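Long-range contact in protein GLB-12 (Caenorhabditis elegans, PDB 4BJA), which binds heme and probably acts as a redox-signalling globin needed for reproduction: residues Q137-N150 and I200-A212. The protein carries 1 engineered substitution. Numbering follows the deposited sequence.
With HEM (protoporphyrin IX containing Fe), chain B.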
ATOM      1  N   GLN A 137     -18.078  -7.857  -5.195  1.00 29.24           N
ATOM      2  CA  GLN A 137     -16.730  -7.292  -5.188  1.00 28.35           C
ATOM      3  C   GLN A 137     -15.697  -8.377  -5.455  1.00 30.10           C
ATOM      4  O   GLN A 137     -15.680  -9.391  -4.750  1.00 29.26           O
ATOM      5  CB  GLN A 137     -16.449  -6.651  -3.831  1.00 27.52           C
ATOM      6  CG  GLN A 137     -14.967  -6.201  -3.651  1.00 26.76           C
ATOM      7  CD  GLN A 137     -14.621  -5.005  -4.497  1.00 24.92           C
ATOM      8  OE1 GLN A 137     -15.462  -4.486  -5.236  1.00 24.21           O
ATOM      9  NE2 GLN A 137     -13.362  -4.543  -4.395  1.00 22.81           N
ATOM     10  N   ASN A 138     -14.856  -8.169  -6.462  1.00 32.21           N
ATOM     11  CA  ASN A 138     -14.042  -9.251  -7.008  1.00 35.87           C
ATOM     12  C   ASN A 138     -12.870  -8.706  -7.816  1.00 37.89           C
ATOM     13  O   ASN A 138     -13.034  -8.264  -8.959  1.00 38.90           O
ATOM     14  CB  ASN A 138     -14.927 -10.167  -7.878  1.00 36.68           C
ATOM     15  CG  ASN A 138     -14.201 -11.403  -8.381  1.00 39.64           C
ATOM     16  OD1 ASN A 138     -14.830 -12.324  -8.928  1.00 43.74           O
ATOM     17  ND2 ASN A 138     -12.889 -11.445  -8.201  1.00 40.87           N
ATOM     18  N   GLN A 139     -11.677  -8.757  -7.222  1.00 39.87           N
ATOM     19  CA  GLN A 139     -10.438  -8.285  -7.868  1.00 41.74           C
ATOM     20  C   GLN A 139     -10.073  -8.971  -9.221  1.00 42.85           C
ATOM     21  O   GLN A 139      -9.259  -8.454 -10.003  1.00 43.27           O
ATOM     22  CB  GLN A 139      -9.273  -8.404  -6.867  1.00 41.79           C
ATOM     23  CG  GLN A 139      -9.562  -7.792  -5.462  1.00 41.85           C
ATOM     24  CD  GLN A 139      -8.306  -7.750  -4.588  1.00 40.92           C
ATOM     25  OE1 GLN A 139      -8.293  -8.202  -3.435  1.00 42.56           O
ATOM     26  NE2 GLN A 139      -7.250  -7.209  -5.145  1.00 41.40           N
ATOM     27  N   MET A 140     -10.670 -10.134  -9.485  1.00 44.56           N
ATOM     28  CA  MET A 140     -10.467 -10.877 -10.742  1.00 45.32           C
ATOM     29  C   MET A 140     -11.332 -10.310 -11.885  1.00 44.48           C
ATOM     30  O   MET A 140     -11.031 -10.514 -13.072  1.00 44.69           O
ATOM     31  CB  MET A 140     -10.646 -12.389 -10.507  1.00 46.58           C
ATOM     32  CG  MET A 140      -9.487 -13.061  -9.812  1.00 50.95           C
ATOM     33  SD  MET A 140      -7.887 -12.616 -10.537  1.00 57.78           S
ATOM     34  CE  MET A 140      -7.885 -13.509 -12.105  1.00 57.51           C
ATOM     35  N   GLU A 141     -12.396  -9.603 -11.511  1.00 42.61           N
ATOM     36  CA  GLU A 141     -13.507  -9.266 -12.391  1.00 40.44           C
ATOM     37  C   GLU A 141     -14.023  -7.816 -12.332  1.00 37.69           C
ATOM     38  O   GLU A 141     -13.869  -7.075 -13.287  1.00 38.65           O
ATOM     39  CB  GLU A 141     -14.685 -10.177 -12.050  1.00 41.20           C
ATOM     40  CG  GLU A 141     -15.958  -9.986 -12.844  1.00 45.56           C
ATOM     41  CD  GLU A 141     -16.896 -11.191 -12.702  1.00 51.67           C
ATOM     42  OE1 GLU A 141     -16.535 -12.163 -11.989  1.00 53.94           O
ATOM     43  OE2 GLU A 141     -17.991 -11.166 -13.316  1.00 55.42           O
ATOM     44  N   LYS A 142     -14.669  -7.428 -11.237  1.00 32.66           N
ATOM     45  CA  LYS A 142     -14.970  -6.020 -10.993  1.00 29.11           C
ATOM     46  C   LYS A 142     -14.572  -5.631  -9.589  1.00 25.84           C
ATOM     47  O   LYS A 142     -15.065  -6.191  -8.613  1.00 26.54           O
ATOM     48  CB  LYS A 142     -16.448  -5.680 -11.207  1.00 29.62           C
ATOM     49  CG  LYS A 142     -16.853  -5.593 -12.723  1.00 33.33           C
ATOM     50  CD  LYS A 142     -18.327  -5.203 -12.854  1.00 37.97           C
ATOM     51  CE  LYS A 142     -18.636  -4.527 -14.206  1.00 42.60           C
ATOM     52  NZ  LYS A 142     -18.180  -5.336 -15.353  1.00 46.15           N
ATOM     53  N   ASN A 143     -13.721  -4.625  -9.511  1.00 21.99           N
ATOM     54  CA  ASN A 143     -13.454  -3.986  -8.216  1.00 19.42           C
ATOM     55  C   ASN A 143     -14.241  -2.670  -8.181  1.00 17.56           C
ATOM     56  O   ASN A 143     -13.879  -1.733  -8.862  1.00 17.76           O
ATOM     57  CB  ASN A 143     -11.939  -3.733  -8.097  1.00 19.52           C
ATOM     58  CG  ASN A 143     -11.570  -3.020  -6.830  1.00 17.74           C
ATOM     59  OD1 ASN A 143     -12.393  -2.333  -6.225  1.00 18.44           O
ATOM     60  ND2 ASN A 143     -10.321  -3.214  -6.389  1.00 18.09           N
ATOM     61  N   TYR A 144     -15.339  -2.624  -7.430  1.00 17.40           N
ATOM     62  CA  TYR A 144     -16.245  -1.473  -7.458  1.00 17.53           C
ATOM     63  C   TYR A 144     -15.628  -0.231  -6.821  1.00 15.95           C
ATOM     64  O   TYR A 144     -15.998   0.868  -7.177  1.00 15.65           O
ATOM     65  CB  TYR A 144     -17.624  -1.821  -6.818  1.00 17.60           C
ATOM     66  CG  TYR A 144     -18.379  -2.829  -7.654  1.00 20.43           C
ATOM     67  CD1 TYR A 144     -19.172  -2.413  -8.720  1.00 23.73           C
ATOM     68  CD2 TYR A 144     -18.252  -4.190  -7.396  1.00 21.53           C
ATOM     69  CE1 TYR A 144     -19.857  -3.348  -9.488  1.00 25.41           C
ATOM     70  CE2 TYR A 144     -18.918  -5.127  -8.176  1.00 26.17           C
ATOM     71  CZ  TYR A 144     -19.698  -4.693  -9.207  1.00 27.84           C
ATOM     72  OH  TYR A 144     -20.361  -5.636  -9.966  1.00 31.03           O
ATOM     73  N   PHE A 145     -14.674  -0.380  -5.889  1.00 16.21           N
ATOM     74  CA  PHE A 145     -14.010   0.796  -5.377  1.00 15.75           C
ATOM     75  C   PHE A 145     -13.164   1.415  -6.463  1.00 15.70           C
ATOM     76  O   PHE A 145     -13.117   2.650  -6.610  1.00 15.87           O
ATOM     77  CB  PHE A 145     -13.110   0.412  -4.191  1.00 16.52           C
ATOM     78  CG  PHE A 145     -13.859  -0.256  -3.074  1.00 18.17           C
ATOM     79  CD1 PHE A 145     -15.018   0.347  -2.549  1.00 18.02           C
ATOM     80  CD2 PHE A 145     -13.467  -1.522  -2.621  1.00 18.63           C
ATOM     81  CE1 PHE A 145     -15.720  -0.299  -1.509  1.00 20.77           C
ATOM     82  CE2 PHE A 145     -14.167  -2.158  -1.610  1.00 21.25           C
ATOM     83  CZ  PHE A 145     -15.294  -1.546  -1.060  1.00 21.80           C
ATOM     84  N   GLU A 146     -12.506   0.549  -7.247  1.00 15.60           N
ATOM     85  CA  GLU A 146     -11.730   1.016  -8.356  1.00 15.90           C
ATOM     86  C   GLU A 146     -12.630   1.670  -9.453  1.00 15.81           C
ATOM     87  O   GLU A 146     -12.316   2.739  -9.976  1.00 16.26           O
ATOM     88  CB  GLU A 146     -10.925  -0.154  -8.916  1.00 15.76           C
ATOM     89  CG  GLU A 146     -10.054   0.236 -10.077  1.00 19.90           C
ATOM     90  CD  GLU A 146      -9.332  -0.974 -10.603  1.00 27.33           C
ATOM     91  OE1 GLU A 146      -9.967  -1.769 -11.317  1.00 31.72           O
ATOM     92  OE2 GLU A 146      -8.140  -1.164 -10.281  1.00 29.02           O
ATOM     93  N   ILE A 147     -13.774   1.056  -9.738  1.00 16.04           N
ATOM     94  CA  ILE A 147     -14.666   1.577 -10.768  1.00 17.44           C
ATOM     95  C   ILE A 147     -15.114   3.008 -10.369  1.00 16.21           C
ATOM     96  O   ILE A 147     -15.072   3.951 -11.169  1.00 17.47           O
ATOM     97  CB  ILE A 147     -15.881   0.639 -10.924  1.00 17.28           C
ATOM     98  CG1 ILE A 147     -15.447  -0.649 -11.648  1.00 19.74           C
ATOM     99  CG2 ILE A 147     -17.048   1.380 -11.690  1.00 19.33           C
ATOM    100  CD1 ILE A 147     -16.392  -1.820 -11.587  1.00 22.44           C
ATOM    101  N   VAL A 148     -15.483   3.192  -9.104  1.00 15.39           N
ATOM    102  CA  VAL A 148     -15.972   4.498  -8.661  1.00 15.56           C
ATOM    103  C   VAL A 148     -14.846   5.510  -8.679  1.00 14.46           C
ATOM    104  O   VAL A 148     -14.981   6.650  -9.208  1.00 14.63           O
ATOM    105  CB  VAL A 148     -16.574   4.376  -7.229  1.00 14.66           C
ATOM    106  CG1 VAL A 148     -16.831   5.742  -6.622  1.00 15.40           C
ATOM    107  CG2 VAL A 148     -17.924   3.568  -7.290  1.00 16.82           C
ATOM    108  N   ILE A 149     -13.726   5.155  -8.034  1.00 15.14           N
ATOM    109  CA  ILE A 149     -12.639   6.139  -7.910  1.00 14.48           C
ATOM    110  C   ILE A 149     -12.028   6.453  -9.263  1.00 14.50           C
ATOM    111  O   ILE A 149     -11.640   7.577  -9.495  1.00 14.01           O
ATOM    112  CB  ILE A 149     -11.588   5.725  -6.879  1.00 14.16           C
ATOM    113  CG1 ILE A 149     -12.274   5.760  -5.530  1.00 17.24           C
ATOM    114  CG2 ILE A 149     -10.360   6.677  -6.965  1.00 15.06           C
ATOM    115  CD1 ILE A 149     -12.515   7.137  -5.015  1.00 20.60           C
ATOM    116  N   ASN A 150     -12.027   5.485 -10.187  1.00 15.20           N
ATOM    117  CA  ASN A 150     -11.514   5.808 -11.530  1.00 14.50           C
ATOM    118  C   ASN A 150     -12.326   6.903 -12.225  1.00 15.02           C
ATOM    119  O   ASN A 150     -11.762   7.707 -12.986  1.00 15.39           O
ATOM    120  CB  ASN A 150     -11.476   4.553 -12.393  1.00 15.21           C
ATOM    121  CG  ASN A 150     -10.278   3.735 -12.135  1.00 15.58           C
ATOM    122  OD1 ASN A 150      -9.372   4.172 -11.411  1.00 18.75           O
ATOM    123  ND2 ASN A 150     -10.201   2.564 -12.762  1.00 17.50           N
ATOM    124  N   ILE A 200      -8.031   3.568  -3.254  1.00 14.18           N
ATOM    125  CA  ILE A 200      -8.530   2.304  -3.831  1.00 14.77           C
ATOM    126  C   ILE A 200      -7.836   1.098  -3.208  1.00 15.31           C
ATOM    127  O   ILE A 200      -8.488   0.153  -2.790  1.00 15.65           O
ATOM    128  CB  ILE A 200      -8.282   2.234  -5.342  1.00 14.93           C
ATOM    129  CG1 ILE A 200      -9.129   3.291  -6.046  1.00 14.40           C
ATOM    130  CG2 ILE A 200      -8.705   0.822  -5.865  1.00 15.84           C
ATOM    131  CD1 ILE A 200      -8.728   3.520  -7.553  1.00 14.85           C
ATOM    132  N   SER A 201      -6.502   1.119  -3.143  1.00 15.15           N
ATOM    133  CA  SER A 201      -5.808  -0.078  -2.669  1.00 16.35           C
ATOM    134  C   SER A 201      -6.166  -0.377  -1.198  1.00 16.38           C
ATOM    135  O   SER A 201      -6.380  -1.540  -0.850  1.00 17.43           O
ATOM    136  CB  SER A 201      -4.320   0.053  -2.856  1.00 18.38           C
ATOM    137  OG  SER A 201      -3.823   0.990  -1.957  1.00 20.44           O
ATOM    138  N   GLN A 202      -6.254   0.663  -0.355  1.00 15.13           N
ATOM    139  CA  GLN A 202      -6.508   0.403   1.070  1.00 16.64           C
ATOM    140  C   GLN A 202      -7.953   0.028   1.340  1.00 17.91           C
ATOM    141  O   GLN A 202      -8.224  -0.818   2.212  1.00 18.79           O
ATOM    142  CB  GLN A 202      -6.067   1.608   1.901  1.00 15.91           C
ATOM    143  CG  GLN A 202      -4.557   1.810   1.753  1.00 16.92           C
ATOM    144  CD  GLN A 202      -3.797   0.529   2.115  1.00 20.41           C
ATOM    145  OE1 GLN A 202      -3.814   0.106   3.264  1.00 21.78           O
ATOM    146  NE2 GLN A 202      -3.179  -0.128   1.111  1.00 22.74           N
ATOM    147  N   MET A 203      -8.891   0.601   0.570  1.00 18.00           N
ATOM    148  CA  MET A 203     -10.267   0.138   0.733  0.50 17.64           C
ATOM    149  C   MET A 203     -10.416  -1.268   0.209  1.00 18.32           C
ATOM    150  O   MET A 203     -11.096  -2.075   0.834  1.00 19.07           O
ATOM    151  CB  MET A 203     -11.257   1.072   0.070  0.50 17.79           C
ATOM    152  CG  MET A 203     -11.358   2.384   0.793  0.50 16.60           C
ATOM    153  SD  MET A 203     -12.484   3.438  -0.097  0.50 16.67           S
ATOM    154  CE  MET A 203     -14.033   2.695   0.363  0.50 17.43           C
ATOM    155  N   THR A 204      -9.751  -1.583  -0.898  1.00 16.85           N
ATOM    156  CA  THR A 204      -9.841  -2.911  -1.443  1.00 18.31           C
ATOM    157  C   THR A 204      -9.277  -3.953  -0.468  1.00 18.18           C
ATOM    158  O   THR A 204      -9.902  -5.008  -0.248  1.00 19.32           O
ATOM    159  CB  THR A 204      -9.105  -2.966  -2.793  1.00 17.48           C
ATOM    160  OG1 THR A 204      -9.785  -2.105  -3.718  1.00 18.28           O
ATOM    161  CG2 THR A 204      -9.026  -4.401  -3.330  1.00 19.57           C
ATOM    162  N   ASP A 205      -8.102  -3.654   0.099  1.00 17.99           N
ATOM    163  CA  ASP A 205      -7.436  -4.627   0.958  1.00 20.00           C
ATOM    164  C   ASP A 205      -8.168  -4.827   2.265  1.00 19.63           C
ATOM    165  O   ASP A 205      -8.331  -5.966   2.710  1.00 19.71           O
ATOM    166  CB  ASP A 205      -5.968  -4.246   1.172  1.00 20.50           C
ATOM    167  CG  ASP A 205      -5.079  -4.626  -0.017  1.00 27.90           C
ATOM    168  OD1 ASP A 205      -5.549  -5.263  -0.994  1.00 34.77           O
ATOM    169  OD2 ASP A 205      -3.866  -4.312   0.034  1.00 34.30           O
ATOM    170  N   SER A 206      -8.658  -3.725   2.842  1.00 18.12           N
ATOM    171  CA  SER A 206      -9.368  -3.833   4.094  1.00 19.58           C
ATOM    172  C   SER A 206     -10.715  -4.567   3.913  1.00 19.23           C
ATOM    173  O   SER A 206     -11.119  -5.436   4.732  1.00 20.20           O
ATOM    174  CB  SER A 206      -9.522  -2.464   4.737  1.00 19.06           C
ATOM    175  OG  SER A 206     -10.251  -1.554   3.911  1.00 25.35           O
ATOM    176  N   PHE A 207     -11.407  -4.230   2.839  1.00 18.95           N
ATOM    177  CA  PHE A 207     -12.627  -4.961   2.498  1.00 19.72           C
ATOM    178  C   PHE A 207     -12.361  -6.485   2.343  1.00 20.37           C
ATOM    179  O   PHE A 207     -13.102  -7.344   2.868  1.00 21.00           O
ATOM    180  CB  PHE A 207     -13.210  -4.375   1.188  1.00 18.83           C
ATOM    181  CG  PHE A 207     -14.487  -5.056   0.746  1.00 19.55           C
ATOM    182  CD1 PHE A 207     -14.437  -6.276   0.074  1.00 20.61           C
ATOM    183  CD2 PHE A 207     -15.718  -4.493   1.048  1.00 19.09           C
ATOM    184  CE1 PHE A 207     -15.621  -6.946  -0.294  1.00 20.35           C
ATOM    185  CE2 PHE A 207     -16.918  -5.145   0.637  1.00 19.07           C
ATOM    186  CZ  PHE A 207     -16.851  -6.364   0.008  1.00 21.51           C
ATOM    187  N   GLU A 208     -11.321  -6.829   1.588  1.00 19.97           N
ATOM    188  CA  GLU A 208     -11.096  -8.206   1.231  1.00 20.86           C
ATOM    189  C   GLU A 208     -10.820  -9.023   2.501  1.00 21.30           C
ATOM    190  O   GLU A 208     -11.333 -10.144   2.668  1.00 21.73           O
ATOM    191  CB  GLU A 208      -9.954  -8.276   0.247  1.00 22.61           C
ATOM    192  CG  GLU A 208      -9.886  -9.548  -0.518  1.00 26.38           C
ATOM    193  CD  GLU A 208     -11.000  -9.699  -1.567  1.00 30.75           C
ATOM    194  OE1 GLU A 208     -11.455  -8.699  -2.162  1.00 32.13           O
ATOM    195  OE2 GLU A 208     -11.382 -10.851  -1.817  1.00 35.23           O
ATOM    196  N   LEU A 209     -10.033  -8.441   3.389  1.00 21.07           N
ATOM    197  CA  LEU A 209      -9.672  -9.117   4.639  1.00 22.25           C
ATOM    198  C   LEU A 209     -10.895  -9.299   5.533  1.00 24.44           C
ATOM    199  O   LEU A 209     -11.084 -10.366   6.138  1.00 24.38           O
ATOM    200  CB  LEU A 209      -8.600  -8.304   5.369  1.00 22.91           C
ATOM    201  CG  LEU A 209      -8.089  -8.931   6.690  1.00 23.62           C
ATOM    202  CD1 LEU A 209      -7.535 -10.331   6.476  1.00 25.31           C
ATOM    203  CD2 LEU A 209      -7.007  -8.037   7.325  1.00 26.79           C
ATOM    204  N   GLU A 210     -11.698  -8.246   5.648  1.00 25.21           N
ATOM    205  CA  GLU A 210     -12.864  -8.298   6.503  1.00 27.55           C
ATOM    206  C   GLU A 210     -13.868  -9.323   5.985  1.00 28.00           C
ATOM    207  O   GLU A 210     -14.464 -10.086   6.779  1.00 28.41           O
ATOM    208  CB  GLU A 210     -13.499  -6.918   6.616  1.00 28.54           C
ATOM    209  CG  GLU A 210     -14.794  -6.885   7.465  1.00 31.29           C
ATOM    210  CD  GLU A 210     -14.549  -7.155   8.953  1.00 35.19           C
ATOM    211  OE1 GLU A 210     -13.404  -7.026   9.438  1.00 36.01           O
ATOM    212  OE2 GLU A 210     -15.528  -7.479   9.655  1.00 38.78           O
ATOM    213  N   ARG A 211     -14.053  -9.356   4.667  1.00 27.79           N
ATOM    214  CA  ARG A 211     -14.922 -10.369   4.092  1.00 29.01           C
ATOM    215  C   ARG A 211     -14.392 -11.793   4.350  1.00 30.09           C
ATOM    216  O   ARG A 211     -15.170 -12.693   4.723  1.00 30.85           O
ATOM    217  CB  ARG A 211     -15.138 -10.106   2.599  1.00 28.66           C
ATOM    218  CG  ARG A 211     -15.941 -11.208   1.947  1.00 29.19           C
ATOM    219  CD  ARG A 211     -16.379 -10.790   0.564  1.00 28.16           C
ATOM    220  NE  ARG A 211     -15.248 -10.709  -0.354  1.00 29.38           N
ATOM    221  CZ  ARG A 211     -15.350 -10.405  -1.642  1.00 30.99           C
ATOM    222  NH1 ARG A 211     -16.548 -10.170  -2.189  1.00 31.88           N
ATOM    223  NH2 ARG A 211     -14.253 -10.334  -2.387  1.00 29.48           N
ATOM    224  N   ALA A 212     -13.080 -12.001   4.182  1.00 31.31           N
ATOM    225  CA  ALA A 212     -12.486 -13.324   4.394  1.00 33.01           C
ATOM    226  C   ALA A 212     -12.692 -13.784   5.839  1.00 34.72           C
ATOM    227  O   ALA A 212     -12.987 -14.958   6.086  1.00 34.56           O
ATOM    228  CB  ALA A 212     -11.017 -13.353   4.024  1.00 32.40           C
TER
HETATM  229  CHA HEM B 300     -21.621   3.874   2.919  1.00 22.43           C
HETATM  230  CHB HEM B 300     -17.624   5.955   1.145  1.00 19.73           C
HETATM  231  CHC HEM B 300     -17.782   3.023  -2.661  1.00 21.99           C
HETATM  232  CHD HEM B 300     -22.153   1.531  -1.296  1.00 24.43           C
HETATM  233  C1A HEM B 300     -20.508   4.631   2.785  1.00 21.29           C
HETATM  234  C2A HEM B 300     -19.980   5.534   3.792  1.00 23.13           C
HETATM  235  C3A HEM B 300     -18.875   6.095   3.268  1.00 21.16           C
HETATM  236  C4A HEM B 300     -18.686   5.574   1.932  1.00 20.31           C
HETATM  237  CMA HEM B 300     -17.926   7.146   3.905  1.00 22.28           C
HETATM  238  CAA HEM B 300     -20.608   5.748   5.208  1.00 25.64           C
HETATM  239  CBA HEM B 300     -19.636   5.322   6.319  1.00 31.78           C
HETATM  240  CGA HEM B 300     -19.382   3.890   6.152  1.00 34.81           C
HETATM  241  O1A HEM B 300     -20.372   3.120   5.999  1.00 36.50           O
HETATM  242  O2A HEM B 300     -18.170   3.550   6.127  1.00 38.51           O
HETATM  243  C1B HEM B 300     -17.320   5.277   0.002  1.00 19.89           C
HETATM  244  C2B HEM B 300     -16.080   5.433  -0.749  1.00 19.75           C
HETATM  245  C3B HEM B 300     -16.124   4.631  -1.775  1.00 20.68           C
HETATM  246  C4B HEM B 300     -17.388   3.940  -1.741  1.00 20.62           C
HETATM  247  CMB HEM B 300     -14.925   6.371  -0.359  1.00 23.26           C
HETATM  248  CAB HEM B 300     -14.974   4.466  -2.804  1.00 25.72           C
HETATM  249  CBB HEM B 300     -15.241   3.986  -3.994  1.00 30.67           C
HETATM  250  C1C HEM B 300     -18.960   2.359  -2.616  1.00 21.34           C
HETATM  251  C2C HEM B 300     -19.419   1.412  -3.601  1.00 24.51           C
HETATM  252  C3C HEM B 300     -20.615   0.990  -3.228  1.00 23.82           C
HETATM  253  C4C HEM B 300     -20.984   1.679  -2.011  1.00 24.39           C
HETATM  254  CMC HEM B 300     -18.603   0.965  -4.837  1.00 27.10           C
HETATM  255  CAC HEM B 300     -21.463  -0.038  -4.013  1.00 27.40           C
HETATM  256  CBC HEM B 300     -22.344  -0.741  -3.325  1.00 30.12           C
HETATM  257  C1D HEM B 300     -22.433   2.081  -0.096  1.00 25.14           C
HETATM  258  C2D HEM B 300     -23.712   2.032   0.548  1.00 26.50           C
HETATM  259  C3D HEM B 300     -23.539   2.749   1.848  1.00 27.76           C
HETATM  260  C4D HEM B 300     -22.167   3.167   1.879  1.00 24.34           C
HETATM  261  CMD HEM B 300     -25.022   1.384   0.043  1.00 29.49           C
HETATM  262  CAD HEM B 300     -24.620   3.013   2.914  1.00 29.10           C
HETATM  263  CBD HEM B 300     -25.063   4.474   2.729  1.00 31.51           C
HETATM  264  CGD HEM B 300     -25.838   4.761   1.445  1.00 31.90           C
HETATM  265  O1D HEM B 300     -26.441   3.854   0.833  1.00 33.55           O
HETATM  266  O2D HEM B 300     -25.863   5.935   1.052  1.00 33.39           O
HETATM  267  NA  HEM B 300     -19.701   4.683   1.642  1.00 19.89           N
HETATM  268  NB  HEM B 300     -18.128   4.338  -0.633  1.00 20.61           N
HETATM  269  NC  HEM B 300     -19.950   2.490  -1.665  1.00 22.78           N
HETATM  270  ND  HEM B 300     -21.535   2.777   0.720  1.00 24.15           N
HETATM  271 FE   HEM B 300     -19.849   3.592   0.031  1.00 19.74          FE
HETATM  272  O   HOH W   1     -11.856  -5.973  -2.235  1.00 27.18           O
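Helix 144-150 and helix 200-212 run nearly antiparallel, their axes 9.3 Å apart at 160°, with Glu146 beside Ile200, while the loop starts beside Arg211 at Gln137 and returns to Thr204 at Asn143. This is the pairing of the G and H helices of the globin fold, beside the heme, and it illustrates how a loop and a helix start can be tied to a partner helix. At the helix pair, Ile149 and Ile200 lie alongside each other, running antiparallel, CB of Ile149 lying 3.6 Å from CG1 of Ile200. Phe145 packs next along the interface: its edge points at the face of Phe207 in an offset edge-to-face pair with planes at 68°, and CB of Met203 lies over one of its faces. In one of two modelled conformers, the Met203 sulfur makes an oblique Met-aromatic contact with that ring. Phe145 also reaches the porphyrin, CD1 at its edge lying 3.8 Å from heme CHC, and its side chain is about 4 Å from that of His127, an axial ligand of the iron.

Asn143, the N-cap of helix 144-160, gives its ND2 to Thr204 OG1 in a nearly straight 2.9 Å bond, while its OD1 takes Gln137 NE2 and Glu146 N from opposite faces. With CG anti to N (chi1 172°) and a bend at chi2, Gln137 lays CG against Phe207 CE1, and its OE1 receives Tyr144 N. A water links Gln137 NE2 to Thr204 O and Glu208 OE1. The Arg211 guanidinium grips Gln137 O end-on, NH1 at 2.8 Å on a lone pair and NH2 from above the carbonyl plane; NH2 also forms a salt bridge with Glu208 OE2 (3.0 Å). Replacing Arg211 by an alanine would probably leave Glu208 without its salt-bridge mate and the loop less firmly tied to the helix. The edge of the Phe207 ring, at CE1, meets the guanidinium face 3.6 Å above its plane.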